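PDB 4GL3: putative glucoamylase from Bacteroides uniformis, which probably hydrolyses glycosidic bonds in starch-like or related glucans, though its substrate is not established. Local coordinates for residues Asp95-Met100 with Trp178-Gly183; Ala122-Ser127 with His188-His193. One frame throughout, in Å; residues are numbered along the deposited sequence.

How the interactions relate
Interaction 1 joins the 95-100 loop to the end of strand 177-178 and the loop after it. Interaction 2 joins strand 122-123 and the start of helix 124-140 to a later part of that same loop. Strand 122-123 pairs antiparallel with 177-178, which links the two. Their centres are about 14 Å apart. Interaction 1 lies at the surface, its centre about 22 Å from that of the chain. Interaction 2 is buried, with about 13 Å between the same centres. They touch directly: Met100 CG lies 3.7 Å from Ile124 CG2, and Tyr97 CD1 is 3.5 Å from Ala122 N. A bound Tris, probably from the crystallisation liquor, lies about 4 Å from the Val125 side chain. It may mark a pocket.

Interaction 1 (Asp95-Met100 with Trp178-Gly183); sequences DSYHGM and WSPNNG
A type I' beta turn from Tyr97 to Met100 brings two aromatic side chains against a surface loop, where Tyr97 and His98 meet Trp178 and Pro180. His98 and Trp178 form a T-shaped pair. The imidazole points its edge at the six-membered ring of the indole, with the planes at 89° and the centroids 5.2 Å apart. The touching atom is His98 CD2, 3.9 Å from Trp178 CZ3 and offset toward the rim of the indole. The opposite indole face has Pro180 N above it, also near the rim. Trp178 has CG anti to its backbone N (chi1 179°), which carries the indole out toward the turn.

Tyr97 makes the second half of the contact. Its CB meets the edge of the indole, 4.0 Å from Trp178 CZ3. Its ring lies beside the proline, with Tyr97 CE2 3.8 Å from Pro180 CG, and the two side chains cross at about a right angle. The turn is closed by backbone bonds in both directions, Tyr97 N to Met100 O and Met100 N to Tyr97 O. This is the pattern of a two-residue hairpin loop, with His98 and Gly99 at its tip.

Within 178-183, Ser179 OG accepts from Asn181 N at 2.9 Å and from Asn182 N at 3.0 Å. These bonds make an ST turn and an ST motif that shape the chain after Trp178. No hydrogen bond crosses the contact. With an alanine at Tyr97 the phenol ring is gone, which would probably open a gap beside Pro180 and leave Thr112 OG1 without its hydroxyl partner. Glu163 OE1 bonds His98 ND1, and Phe166 stacks on the same imidazole.

Interaction 2 (Ala122-Ser127 with His188-His193); sequences ADIVES and HQIKGH
The first turn of helix 124-140 packs on the loop that leads to helix 197-205, in a buried apolar contact. One methyl does the touching from the loop side: Ile190 CD1. It lies 3.9 Å from Val125 CG2 and 4.1 Å from Ile124 CG1. Ile124 CD1 comes equally near to it, so the methyl rests against the outer arm of one isoleucine and one branch of the valine. Ile190 reaches this place with an extended side chain, its chi2 at 175°. Val125 and Ile190 slide past each other in opposite directions, and Ile124 meets Ile190 at a slant. Val199 of helix 197-205 touches all three residues, and Phe167 and Trp176 lie against Ile124 and Val125 respectively. The loop belongs to the putative glucoamylase family region, of the six-hairpin clan, whose members commonly fold as an alpha/alpha barrel.

Asp123 is the N-cap of the helix. Its OD1 accepts from Glu126 N at 2.9 Å in a nearly straight bond of 177°, which comes from above the carboxylate plane. A second, weak bond to the same oxygen comes from Val125 N. Asp123 O also takes two donors, Ser127 N and Ser127 OG, each at 3.0 Å and from opposite faces of the carbonyl plane. These bonds fix the first turn that presents Ile124 and Val125 to the loop.

In the loop, His188 ND1 donates to Gln189 O at 3.2 Å, with the acceptor close to the imidazole plane. Tyr200 OH bonds Ile190 O and ties this loop to helix 197-205. Next to Val125, Glu126 OE2 is hydrogen-bonded to the bound Tris molecule.

Interaction 1 (Asp95-Met100 with Trp178-Gly183)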
loop_
_atom_site.group_PDB
_atom_site.type_symbol
_atom_site.label_atom_id
_atom_site.label_comp_id
_atom_site.label_asym_id
_atom_site.label_seq_id
_atom_site.Cartn_x
_atom_site.Cartn_y
_atom_site.Cartn_z
ATOM N N ASP A 95 17.808 -12.283 5.497
ATOM C CA ASP A 95 18.348 -11.974 4.179
ATOM C C ASP A 95 18.021 -10.573 3.698
ATOM O O ASP A 95 16.849 -10.101 3.774
ATOM C CB ASP A 95 17.854 -12.982 3.148
ATOM C CG ASP A 95 18.480 -14.358 3.316
ATOM O OD1 ASP A 95 19.598 -14.465 3.852
ATOM O OD2 ASP A 95 17.838 -15.347 2.920
ATOM N N SER A 96 19.059 -9.930 3.167
ATOM C CA SER A 96 18.949 -8.645 2.510
ATOM C C SER A 96 20.019 -8.507 1.422
ATOM O O SER A 96 21.043 -9.195 1.450
ATOM C CB SER A 96 19.065 -7.472 3.510
ATOM O OG SER A 96 20.308 -7.399 4.198
ATOM N N TYR A 97 19.759 -7.606 0.483
ATOM C CA TYR A 97 20.564 -7.427 -0.716
ATOM C C TYR A 97 20.654 -5.933 -0.984
ATOM O O TYR A 97 19.688 -5.328 -1.319
ATOM C CB TYR A 97 19.998 -8.200 -1.926
ATOM C CG TYR A 97 19.513 -9.590 -1.545
ATOM C CD1 TYR A 97 18.213 -9.774 -1.045
ATOM C CD2 TYR A 97 20.342 -10.707 -1.681
ATOM C CE1 TYR A 97 17.772 -11.044 -0.674
ATOM C CE2 TYR A 97 19.920 -11.992 -1.302
ATOM C CZ TYR A 97 18.617 -12.149 -0.816
ATOM O OH TYR A 97 18.186 -13.367 -0.372
ATOM N N HIS A 98 21.845 -5.367 -0.798
ATOM C CA HIS A 98 22.083 -3.936 -1.009
ATOM C C HIS A 98 21.097 -3.083 -0.183
ATOM O O HIS A 98 20.600 -2.068 -0.644
ATOM C CB HIS A 98 22.081 -3.589 -2.487
ATOM C CG HIS A 98 23.295 -4.104 -3.232
ATOM N ND1 HIS A 98 24.455 -3.374 -3.345
ATOM C CD2 HIS A 98 23.495 -5.248 -3.945
ATOM C CE1 HIS A 98 25.346 -4.075 -4.045
ATOM N NE2 HIS A 98 24.786 -5.216 -4.412
ATOM N N GLY A 99 20.836 -3.542 1.032
ATOM C CA GLY A 99 19.925 -2.918 1.977
ATOM C C GLY A 99 18.447 -3.221 1.787
ATOM O O GLY A 99 17.616 -2.750 2.581
HETATM N N MSE A 100 18.101 -3.966 0.737
HETATM C CA MSE A 100 16.706 -4.226 0.421
HETATM C C MSE A 100 16.376 -5.643 0.833
HETATM O O MSE A 100 17.272 -6.514 0.904
HETATM C CB MSE A 100 16.428 -4.043 -1.052
HETATM C CG MSE A 100 16.909 -2.726 -1.662
HETATM SE SE MSE A 100 15.905 -1.229 -0.875
HETATM C CE MSE A 100 16.776 0.167 -1.868
ATOM N N TRP A 178 16.739 -7.137 -8.088
ATOM C CA TRP A 178 18.122 -7.603 -8.300
ATOM C C TRP A 178 18.344 -8.881 -7.513
ATOM O O TRP A 178 17.823 -9.044 -6.390
ATOM C CB TRP A 178 19.171 -6.579 -7.866
ATOM C CG TRP A 178 20.546 -7.079 -8.071
ATOM C CD1 TRP A 178 21.263 -7.013 -9.236
ATOM C CD2 TRP A 178 21.400 -7.754 -7.114
ATOM N NE1 TRP A 178 22.472 -7.600 -9.067
ATOM C CE2 TRP A 178 22.600 -8.043 -7.773
ATOM C CE3 TRP A 178 21.261 -8.117 -5.784
ATOM C CZ2 TRP A 178 23.689 -8.730 -7.138
ATOM C CZ3 TRP A 178 22.332 -8.802 -5.137
ATOM C CH2 TRP A 178 23.524 -9.114 -5.852
ATOM N N SER A 179 19.107 -9.792 -8.116
ATOM C CA SER A 179 19.351 -11.106 -7.553
ATOM C C SER A 179 20.825 -11.502 -7.560
ATOM O O SER A 179 21.526 -11.249 -8.523
ATOM C CB SER A 179 18.576 -12.159 -8.356
ATOM O OG SER A 179 19.002 -13.467 -7.995
ATOM N N PRO A 180 21.303 -12.119 -6.473
ATOM C CA PRO A 180 22.653 -12.635 -6.465
ATOM C C PRO A 180 22.846 -13.777 -7.443
ATOM O O PRO A 180 23.980 -14.023 -7.866
ATOM C CB PRO A 180 22.846 -13.122 -5.024
ATOM C CG PRO A 180 21.466 -13.376 -4.501
ATOM C CD PRO A 180 20.603 -12.366 -5.203
ATOM N N ASN A 181 21.755 -14.454 -7.805
ATOM C CA ASN A 181 21.820 -15.642 -8.671
ATOM C C ASN A 181 21.472 -15.336 -10.137
ATOM O O ASN A 181 21.900 -16.028 -11.029
ATOM C CB ASN A 181 20.876 -16.758 -8.159
ATOM C CG ASN A 181 21.207 -17.191 -6.744
ATOM O OD1 ASN A 181 20.334 -17.228 -5.879
ATOM N ND2 ASN A 181 22.441 -17.454 -6.505
ATOM N N ASN A 182 20.687 -14.285 -10.363
ATOM C CA ASN A 182 20.188 -13.956 -11.708
ATOM C C ASN A 182 20.483 -12.524 -12.117
ATOM O O ASN A 182 20.004 -12.065 -13.154
ATOM C CB ASN A 182 18.669 -14.194 -11.691
ATOM C CG ASN A 182 18.337 -15.632 -11.383
ATOM O OD1 ASN A 182 18.665 -16.534 -12.164
ATOM N ND2 ASN A 182 17.737 -15.871 -10.251
ATOM N N GLY A 183 21.243 -11.801 -11.289
ATOM C CA GLY A 183 21.616 -10.433 -11.580
ATOM C C GLY A 183 20.406 -9.583 -11.950
ATOM O O GLY A 183 19.418 -9.548 -11.215
#

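Interaction 2 (Ala122-Ser127 with His188-His193)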
loop_
_atom_site.group_PDB
_atom_site.type_symbol
_atom_site.label_atom_id
_atom_site.label_comp_id
_atom_site.label_asym_id
_atom_site.label_seq_id
_atom_site.Cartn_x
_atom_site.Cartn_y
_atom_site.Cartn_z
ATOM N N ALA A 122 16.424 -9.018 -4.011
ATOM C CA ALA A 122 15.787 -7.772 -3.659
ATOM C C ALA A 122 14.528 -7.535 -4.521
ATOM O O ALA A 122 14.502 -7.833 -5.735
ATOM C CB ALA A 122 16.756 -6.581 -3.814
ATOM N N ASP A 123 13.505 -7.008 -3.842
ATOM C CA ASP A 123 12.320 -6.387 -4.471
ATOM C C ASP A 123 12.204 -4.993 -3.895
ATOM O O ASP A 123 11.881 -4.801 -2.672
ATOM C CB ASP A 123 11.064 -7.213 -4.197
ATOM C CG ASP A 123 9.821 -6.631 -4.837
ATOM O OD1 ASP A 123 9.684 -5.369 -4.856
ATOM O OD2 ASP A 123 9.034 -7.424 -5.384
ATOM N N ILE A 124 12.549 -3.982 -4.692
ATOM C CA ILE A 124 12.628 -2.657 -4.108
ATOM C C ILE A 124 11.288 -1.956 -3.966
ATOM O O ILE A 124 11.207 -0.939 -3.233
ATOM C CB ILE A 124 13.652 -1.703 -4.780
ATOM C CG1 ILE A 124 13.190 -1.220 -6.153
ATOM C CG2 ILE A 124 15.021 -2.387 -4.867
ATOM C CD1 ILE A 124 14.118 -0.089 -6.654
ATOM N N VAL A 125 10.258 -2.445 -4.665
ATOM C CA VAL A 125 8.913 -1.866 -4.515
ATOM C C VAL A 125 8.381 -2.327 -3.153
ATOM O O VAL A 125 7.953 -1.520 -2.339
ATOM C CB VAL A 125 7.959 -2.259 -5.666
ATOM C CG1 VAL A 125 6.529 -1.785 -5.327
ATOM C CG2 VAL A 125 8.474 -1.682 -7.016
ATOM N N GLU A 126 8.493 -3.620 -2.873
ATOM C CA GLU A 126 8.067 -4.140 -1.565
ATOM C C GLU A 126 8.900 -3.470 -0.464
ATOM O O GLU A 126 8.399 -3.074 0.604
ATOM C CB GLU A 126 8.238 -5.654 -1.509
ATOM C CG GLU A 126 7.421 -6.391 -2.553
ATOM C CD GLU A 126 5.942 -6.438 -2.238
ATOM O OE1 GLU A 126 5.620 -6.555 -1.022
ATOM O OE2 GLU A 126 5.137 -6.394 -3.198
ATOM N N SER A 127 10.180 -3.285 -0.725
ATOM C CA SER A 127 11.029 -2.692 0.330
ATOM C C SER A 127 10.660 -1.223 0.558
ATOM O O SER A 127 10.724 -0.734 1.679
ATOM C CB SER A 127 12.519 -2.790 -0.043
ATOM O OG SER A 127 12.964 -4.131 0.031
ATOM N N HIS A 188 12.961 -5.342 -15.142
ATOM C CA HIS A 188 11.626 -4.717 -15.069
ATOM C C HIS A 188 11.826 -3.237 -14.656
ATOM O O HIS A 188 12.054 -2.937 -13.499
ATOM C CB HIS A 188 10.792 -5.510 -14.068
ATOM C CG HIS A 188 9.335 -5.181 -14.044
ATOM N ND1 HIS A 188 8.835 -3.933 -14.329
ATOM C CD2 HIS A 188 8.270 -5.929 -13.676
ATOM C CE1 HIS A 188 7.524 -3.939 -14.191
ATOM N NE2 HIS A 188 7.155 -5.137 -13.793
ATOM N N GLN A 189 11.796 -2.329 -15.630
ATOM C CA GLN A 189 11.898 -0.902 -15.347
ATOM C C GLN A 189 10.629 -0.417 -14.626
ATOM O O GLN A 189 9.512 -0.841 -14.969
ATOM C CB GLN A 189 12.063 -0.145 -16.646
ATOM C CG GLN A 189 13.370 -0.351 -17.389
ATOM C CD GLN A 189 13.418 0.438 -18.712
ATOM O OE1 GLN A 189 12.779 1.464 -18.854
ATOM N NE2 GLN A 189 14.130 -0.076 -19.681
ATOM N N ILE A 190 10.788 0.419 -13.617
ATOM C CA ILE A 190 9.626 0.946 -12.892
ATOM C C ILE A 190 9.185 2.209 -13.633
ATOM O O ILE A 190 9.839 3.269 -13.559
ATOM C CB ILE A 190 9.969 1.261 -11.419
ATOM C CG1 ILE A 190 10.520 -0.009 -10.723
ATOM C CG2 ILE A 190 8.733 1.844 -10.656
ATOM C CD1 ILE A 190 10.994 0.208 -9.296
ATOM N N LYS A 191 8.089 2.083 -14.361
ATOM C CA LYS A 191 7.592 3.140 -15.240
ATOM C C LYS A 191 6.224 3.573 -14.717
ATOM O O LYS A 191 5.460 2.746 -14.245
ATOM C CB LYS A 191 7.400 2.616 -16.661
ATOM C CG LYS A 191 8.639 2.092 -17.328
ATOM C CD LYS A 191 9.754 3.116 -17.568
ATOM C CE LYS A 191 9.546 3.993 -18.761
ATOM N NZ LYS A 191 10.646 5.011 -18.947
ATOM N N GLY A 192 5.959 4.867 -14.741
ATOM C CA GLY A 192 4.690 5.418 -14.206
ATOM C C GLY A 192 3.531 5.321 -15.181
ATOM O O GLY A 192 3.752 5.038 -16.337
ATOM N N HIS A 193 2.287 5.582 -14.763
ATOM C CA HIS A 193 1.903 5.905 -13.381
ATOM C C HIS A 193 1.137 4.707 -12.824
ATOM O O HIS A 193 0.003 4.441 -13.227
ATOM C CB HIS A 193 1.020 7.158 -13.272
ATOM C CG HIS A 193 0.670 7.496 -11.853
ATOM N ND1 HIS A 193 1.496 8.246 -11.043
ATOM C CD2 HIS A 193 -0.375 7.114 -11.078
ATOM C CE1 HIS A 193 0.973 8.315 -9.832
ATOM N NE2 HIS A 193 -0.176 7.658 -9.833
#